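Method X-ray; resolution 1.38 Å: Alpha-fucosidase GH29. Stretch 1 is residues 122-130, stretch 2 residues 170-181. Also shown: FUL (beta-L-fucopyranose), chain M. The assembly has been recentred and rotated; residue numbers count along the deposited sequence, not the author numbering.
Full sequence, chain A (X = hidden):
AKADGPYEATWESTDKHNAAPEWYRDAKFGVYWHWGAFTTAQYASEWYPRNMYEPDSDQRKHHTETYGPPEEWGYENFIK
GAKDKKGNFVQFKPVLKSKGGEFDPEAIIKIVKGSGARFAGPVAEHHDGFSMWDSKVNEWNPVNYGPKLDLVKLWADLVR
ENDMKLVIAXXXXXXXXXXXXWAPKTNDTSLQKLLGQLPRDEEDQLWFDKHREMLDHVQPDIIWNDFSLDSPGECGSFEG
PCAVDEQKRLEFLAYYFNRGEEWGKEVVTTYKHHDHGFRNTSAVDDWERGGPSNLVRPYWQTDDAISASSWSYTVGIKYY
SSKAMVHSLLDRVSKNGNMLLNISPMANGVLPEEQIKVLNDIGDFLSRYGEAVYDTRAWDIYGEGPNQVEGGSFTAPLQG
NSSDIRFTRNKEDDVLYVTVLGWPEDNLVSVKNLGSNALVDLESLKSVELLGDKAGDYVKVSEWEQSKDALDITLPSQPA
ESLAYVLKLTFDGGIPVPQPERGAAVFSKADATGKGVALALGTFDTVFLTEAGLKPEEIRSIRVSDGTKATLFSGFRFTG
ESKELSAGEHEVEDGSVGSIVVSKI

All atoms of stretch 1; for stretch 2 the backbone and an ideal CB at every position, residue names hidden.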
# COMPACT_ATOMS: atom_id res chain seq x y z
N PRO A 122 13.36 0.10 -5.66
CA PRO A 122 12.99 -0.30 -7.02
C PRO A 122 12.08 -1.52 -7.09
O PRO A 122 12.06 -2.37 -6.20
CB PRO A 122 14.33 -0.74 -7.62
CG PRO A 122 15.09 -1.29 -6.40
CD PRO A 122 14.71 -0.36 -5.28
N VAL A 123 11.37 -1.62 -8.20
CA VAL A 123 11.00 -2.92 -8.74
C VAL A 123 12.32 -3.58 -9.13
O VAL A 123 13.04 -3.09 -10.00
CB VAL A 123 10.05 -2.79 -9.96
CG1 VAL A 123 9.90 -4.13 -10.66
CG2 VAL A 123 8.71 -2.27 -9.50
N ALA A 124 12.67 -4.68 -8.47
CA ALA A 124 13.92 -5.38 -8.75
C ALA A 124 13.75 -6.39 -9.88
O ALA A 124 14.71 -6.67 -10.62
CB ALA A 124 14.46 -6.07 -7.52
N GLU A 125 12.55 -6.98 -10.00
CA GLU A 125 12.25 -7.88 -11.12
C GLU A 125 10.74 -7.84 -11.29
O GLU A 125 10.02 -8.13 -10.33
CB GLU A 125 12.72 -9.30 -10.86
CG GLU A 125 12.36 -10.21 -12.04
CD GLU A 125 13.00 -11.57 -12.03
OE1 GLU A 125 13.91 -11.81 -11.24
OE2 GLU A 125 12.53 -12.42 -12.84
N HIS A 126 10.28 -7.48 -12.48
CA HIS A 126 8.85 -7.48 -12.77
C HIS A 126 8.45 -8.88 -13.29
O HIS A 126 9.02 -9.86 -12.85
CB HIS A 126 8.51 -6.31 -13.70
CG HIS A 126 7.06 -5.95 -13.69
ND1 HIS A 126 6.21 -6.34 -14.71
CD2 HIS A 126 6.30 -5.34 -12.76
CE1 HIS A 126 4.99 -5.92 -14.42
NE2 HIS A 126 5.01 -5.32 -13.24
N HIS A 127 7.47 -8.98 -14.20
CA HIS A 127 7.02 -10.26 -14.75
C HIS A 127 7.87 -10.72 -15.94
O HIS A 127 7.68 -11.86 -16.40
CB HIS A 127 5.58 -10.18 -15.30
CG HIS A 127 4.50 -9.72 -14.34
ND1 HIS A 127 4.39 -10.13 -13.02
CD2 HIS A 127 3.43 -8.93 -14.59
CE1 HIS A 127 3.29 -9.60 -12.51
NE2 HIS A 127 2.70 -8.86 -13.42
N ASP A 128 8.77 -9.87 -16.43
CA ASP A 128 9.45 -10.04 -17.71
C ASP A 128 10.77 -10.81 -17.65
O ASP A 128 11.49 -10.85 -18.65
CB ASP A 128 9.70 -8.69 -18.36
CG ASP A 128 10.74 -7.85 -17.60
OD1 ASP A 128 10.93 -8.08 -16.38
OD2 ASP A 128 11.35 -6.96 -18.24
N GLY A 129 11.09 -11.40 -16.51
CA GLY A 129 12.23 -12.29 -16.41
C GLY A 129 13.62 -11.68 -16.27
O GLY A 129 14.63 -12.41 -16.30
N PHE A 130 13.68 -10.36 -16.12
CA PHE A 130 14.94 -9.59 -16.08
C PHE A 130 15.18 -9.18 -14.63
O PHE A 130 14.45 -8.35 -14.08
CB PHE A 130 14.77 -8.37 -17.00
CG PHE A 130 16.04 -7.55 -17.23
CD1 PHE A 130 17.16 -8.14 -17.82
CD2 PHE A 130 16.10 -6.20 -16.92
CE1 PHE A 130 18.32 -7.39 -18.07
CE2 PHE A 130 17.25 -5.45 -17.20
CZ PHE A 130 18.35 -6.05 -17.78
N UNK A 170 9.06 -7.50 -6.19
CA UNK A 170 9.34 -8.72 -6.93
C UNK A 170 8.04 -9.24 -7.53
O UNK A 170 7.08 -9.46 -6.80
CB UNK A 170 9.99 -9.77 -6.03
N UNK A 171 8.02 -9.43 -8.85
CA UNK A 171 6.82 -9.86 -9.54
C UNK A 171 7.11 -11.12 -10.40
O UNK A 171 6.53 -11.31 -11.48
CB UNK A 171 6.28 -8.72 -10.41
N UNK A 172 7.98 -11.99 -9.89
CA UNK A 172 8.58 -13.03 -10.73
C UNK A 172 7.78 -14.33 -10.80
O UNK A 172 8.15 -15.22 -11.57
CB UNK A 172 9.99 -13.34 -10.22
N UNK A 173 6.67 -14.43 -10.08
CA UNK A 173 5.80 -15.61 -10.20
C UNK A 173 5.04 -15.65 -11.50
O UNK A 173 4.93 -16.73 -12.13
CB UNK A 173 4.80 -15.65 -9.04
N UNK A 174 4.48 -14.53 -11.96
CA UNK A 174 3.63 -14.60 -13.16
C UNK A 174 4.46 -14.84 -14.41
O UNK A 174 3.96 -15.33 -15.44
CB UNK A 174 2.82 -13.31 -13.32
N UNK A 175 5.77 -14.58 -14.32
CA UNK A 175 6.69 -14.86 -15.41
C UNK A 175 6.52 -16.24 -16.05
O UNK A 175 6.58 -16.35 -17.28
CB UNK A 175 8.13 -14.72 -14.90
N UNK A 176 6.32 -17.26 -15.22
CA UNK A 176 6.18 -18.63 -15.71
C UNK A 176 4.79 -19.17 -15.52
O UNK A 176 4.58 -20.39 -15.68
CB UNK A 176 7.18 -19.55 -15.01
N UNK A 177 3.84 -18.30 -15.16
CA UNK A 177 2.44 -18.67 -14.95
C UNK A 177 1.53 -18.00 -15.96
O UNK A 177 0.33 -17.91 -15.73
CB UNK A 177 2.00 -18.30 -13.53
N UNK A 178 2.07 -17.54 -17.08
CA UNK A 178 1.28 -17.07 -18.19
C UNK A 178 1.70 -15.76 -18.82
O UNK A 178 1.32 -15.48 -19.94
CB UNK A 178 -0.17 -16.94 -17.73
N UNK A 179 2.51 -14.95 -18.14
CA UNK A 179 2.85 -13.64 -18.71
C UNK A 179 3.33 -13.73 -20.14
O UNK A 179 2.90 -12.95 -20.99
CB UNK A 179 3.92 -12.96 -17.86
N UNK A 180 4.23 -14.67 -20.40
CA UNK A 180 4.82 -14.82 -21.72
C UNK A 180 4.13 -15.94 -22.54
O UNK A 180 4.73 -16.55 -23.40
CB UNK A 180 6.32 -15.11 -21.58
N UNK A 181 2.84 -16.15 -22.30
CA UNK A 181 2.14 -17.27 -22.97
C UNK A 181 2.17 -17.18 -24.50
O UNK A 181 2.08 -18.22 -25.17
CB UNK A 181 0.68 -17.32 -22.50
C1 FUL M . 0.06 -5.79 -10.99
C2 FUL M . 1.06 -5.97 -12.11
O2 FUL M . 0.60 -6.90 -13.11
C3 FUL M . 1.26 -4.60 -12.71
O3 FUL M . 2.13 -4.71 -13.82
C4 FUL M . 1.84 -3.72 -11.64
O4 FUL M . 3.12 -4.20 -11.27
C5 FUL M . 0.89 -3.70 -10.44
C6 FUL M . 1.43 -2.90 -9.28
O5 FUL M . 0.60 -5.01 -9.96
O1 FUL M . -0.24 -7.05 -10.45

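Position 170 pairs with Glu125 in a parallel bridge, and its CB lies on the same face of the sheet as the Glu125 side chain. The extended backbone suits many residues; an apolar one could reach Ala124. It is Met170, whose SD lies 3.9 Å from Ala124 CB.

At position 171 the backbone N donates to Glu125 O at 2.8 Å. The ideal CB points toward stretch 1, 3.5 Å from His127 ND1. The His126 ring and the fucose lie beyond. A flat polar or aromatic side chain would suit. It is His171. Its ring lies oblique to that of His126, centroids 4.2 Å apart, and turns an edge toward the face of His127. His171 CE1 comes 3.2 Å from FUL O4. The backbone His171 O accepts from His127 ND1 at 2.9 Å, which helps fix the imidazole whose NE2 hydrogen-bonds FUL O2 at 2.9 Å.

Position 172 points sideways, its ideal CB 3.8 Å from Glu125 OE2. A polar or small residue would suit beside the carboxylate. It is Gln172; CB stays near Glu125, while the amide end leads away.

Position 173 points away, so stretch 1 sets no demand. It is Ala173.

Position 174 points toward the His127 ring, its ideal CB 3.6 Å from ND1. An aromatic or aliphatic side chain could pack there. It is Tyr174. Its CB sits over the His127 face, 4.0 Å from the ring centroid, and its ring adds an edge-to-face contact.

Position 175 has its ideal CB only 3.3 Å from His127 O, an acceptor. A short donor such as Asn, Ser or Thr would suit. It is Asn175: ND2 donates to His127 O at 3.1 Å.

Position 176 points away and 177 is out of reach, so stretch 1 sets no demand on either. They are Tyr176 and Asn177. Asn177 ND2 hydrogen-bonds Ala173 O at 3.0 Å within the turn.

Position 178 has phi 134°, and a CB would jam against the preceding carbonyl O. Glycine is called for, and it is Gly178.

Position 179 points toward His127, its ideal CB 4.1 Å from His127 CB. A broad apolar side chain would cover that methylene. It is Phe179, with His127 CB 3.4 Å from its ring centroid and nearly on the normal.

Position 180 points toward stretch 1, but no atom there lies within 5.5 Å of the ideal CB. A long or aromatic side chain could bridge the gap. It is Phe180, whose edge meets Asp128 O, 3.5 Å from CE2.

Position 181 is out of reach and unconstrained here. It is Gln181.

Stretch 2 (170-181) MHQAYNYNGFFQ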
# COMPACT_ATOMS: atom_id res chain seq x y z
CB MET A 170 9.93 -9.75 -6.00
CG MET A 170 11.26 -9.36 -5.38
SD MET A 170 12.63 -9.36 -6.56
CE MET A 170 12.90 -11.14 -6.70
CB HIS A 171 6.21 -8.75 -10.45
CG HIS A 171 6.24 -7.34 -9.91
ND1 HIS A 171 5.13 -6.52 -9.93
CD2 HIS A 171 7.25 -6.59 -9.41
CE1 HIS A 171 5.46 -5.32 -9.48
NE2 HIS A 171 6.74 -5.33 -9.15
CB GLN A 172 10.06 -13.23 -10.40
CG GLN A 172 10.43 -14.16 -9.25
CD GLN A 172 10.18 -13.64 -7.85
OE1 GLN A 172 9.42 -12.68 -7.65
NE2 GLN A 172 10.81 -14.27 -6.85
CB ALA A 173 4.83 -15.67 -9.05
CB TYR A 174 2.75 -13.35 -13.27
CG TYR A 174 1.77 -13.33 -14.40
CD1 TYR A 174 1.01 -14.46 -14.73
CD2 TYR A 174 1.52 -12.16 -15.10
CE1 TYR A 174 0.10 -14.41 -15.75
CE2 TYR A 174 0.60 -12.11 -16.13
CZ TYR A 174 -0.13 -13.24 -16.44
OH TYR A 174 -1.03 -13.14 -17.49
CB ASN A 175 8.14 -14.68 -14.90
CG ASN A 175 9.17 -15.13 -15.90
OD1 ASN A 175 9.70 -16.24 -15.78
ND2 ASN A 175 9.43 -14.31 -16.92
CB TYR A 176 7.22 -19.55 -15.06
CG TYR A 176 7.15 -19.75 -13.56
CD1 TYR A 176 7.81 -18.87 -12.68
CD2 TYR A 176 6.53 -20.89 -13.00
CE1 TYR A 176 7.80 -19.08 -11.34
CE2 TYR A 176 6.51 -21.09 -11.62
CZ TYR A 176 7.17 -20.20 -10.80
OH TYR A 176 7.20 -20.40 -9.44
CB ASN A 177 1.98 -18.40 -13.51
CG ASN A 177 2.38 -19.49 -12.56
OD1 ASN A 177 1.79 -20.59 -12.59
ND2 ASN A 177 3.35 -19.24 -11.72
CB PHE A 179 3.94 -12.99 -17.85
CG PHE A 179 4.26 -11.55 -18.23
CD1 PHE A 179 3.38 -10.52 -17.95
CD2 PHE A 179 5.48 -11.24 -18.80
CE1 PHE A 179 3.69 -9.19 -18.25
CE2 PHE A 179 5.80 -9.91 -19.09
CZ PHE A 179 4.90 -8.91 -18.82
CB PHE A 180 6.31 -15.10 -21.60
CG PHE A 180 7.17 -13.88 -21.34
CD1 PHE A 180 7.13 -12.80 -22.20
CD2 PHE A 180 8.09 -13.86 -20.27
CE1 PHE A 180 7.96 -11.68 -22.01
CE2 PHE A 180 8.94 -12.73 -20.10
CZ PHE A 180 8.87 -11.68 -20.96
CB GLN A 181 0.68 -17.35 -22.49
CG GLN A 181 -0.21 -16.22 -22.91
CD GLN A 181 -1.57 -16.34 -22.28
OE1 GLN A 181 -1.90 -15.65 -21.33
NE2 GLN A 181 -2.39 -17.24 -22.83
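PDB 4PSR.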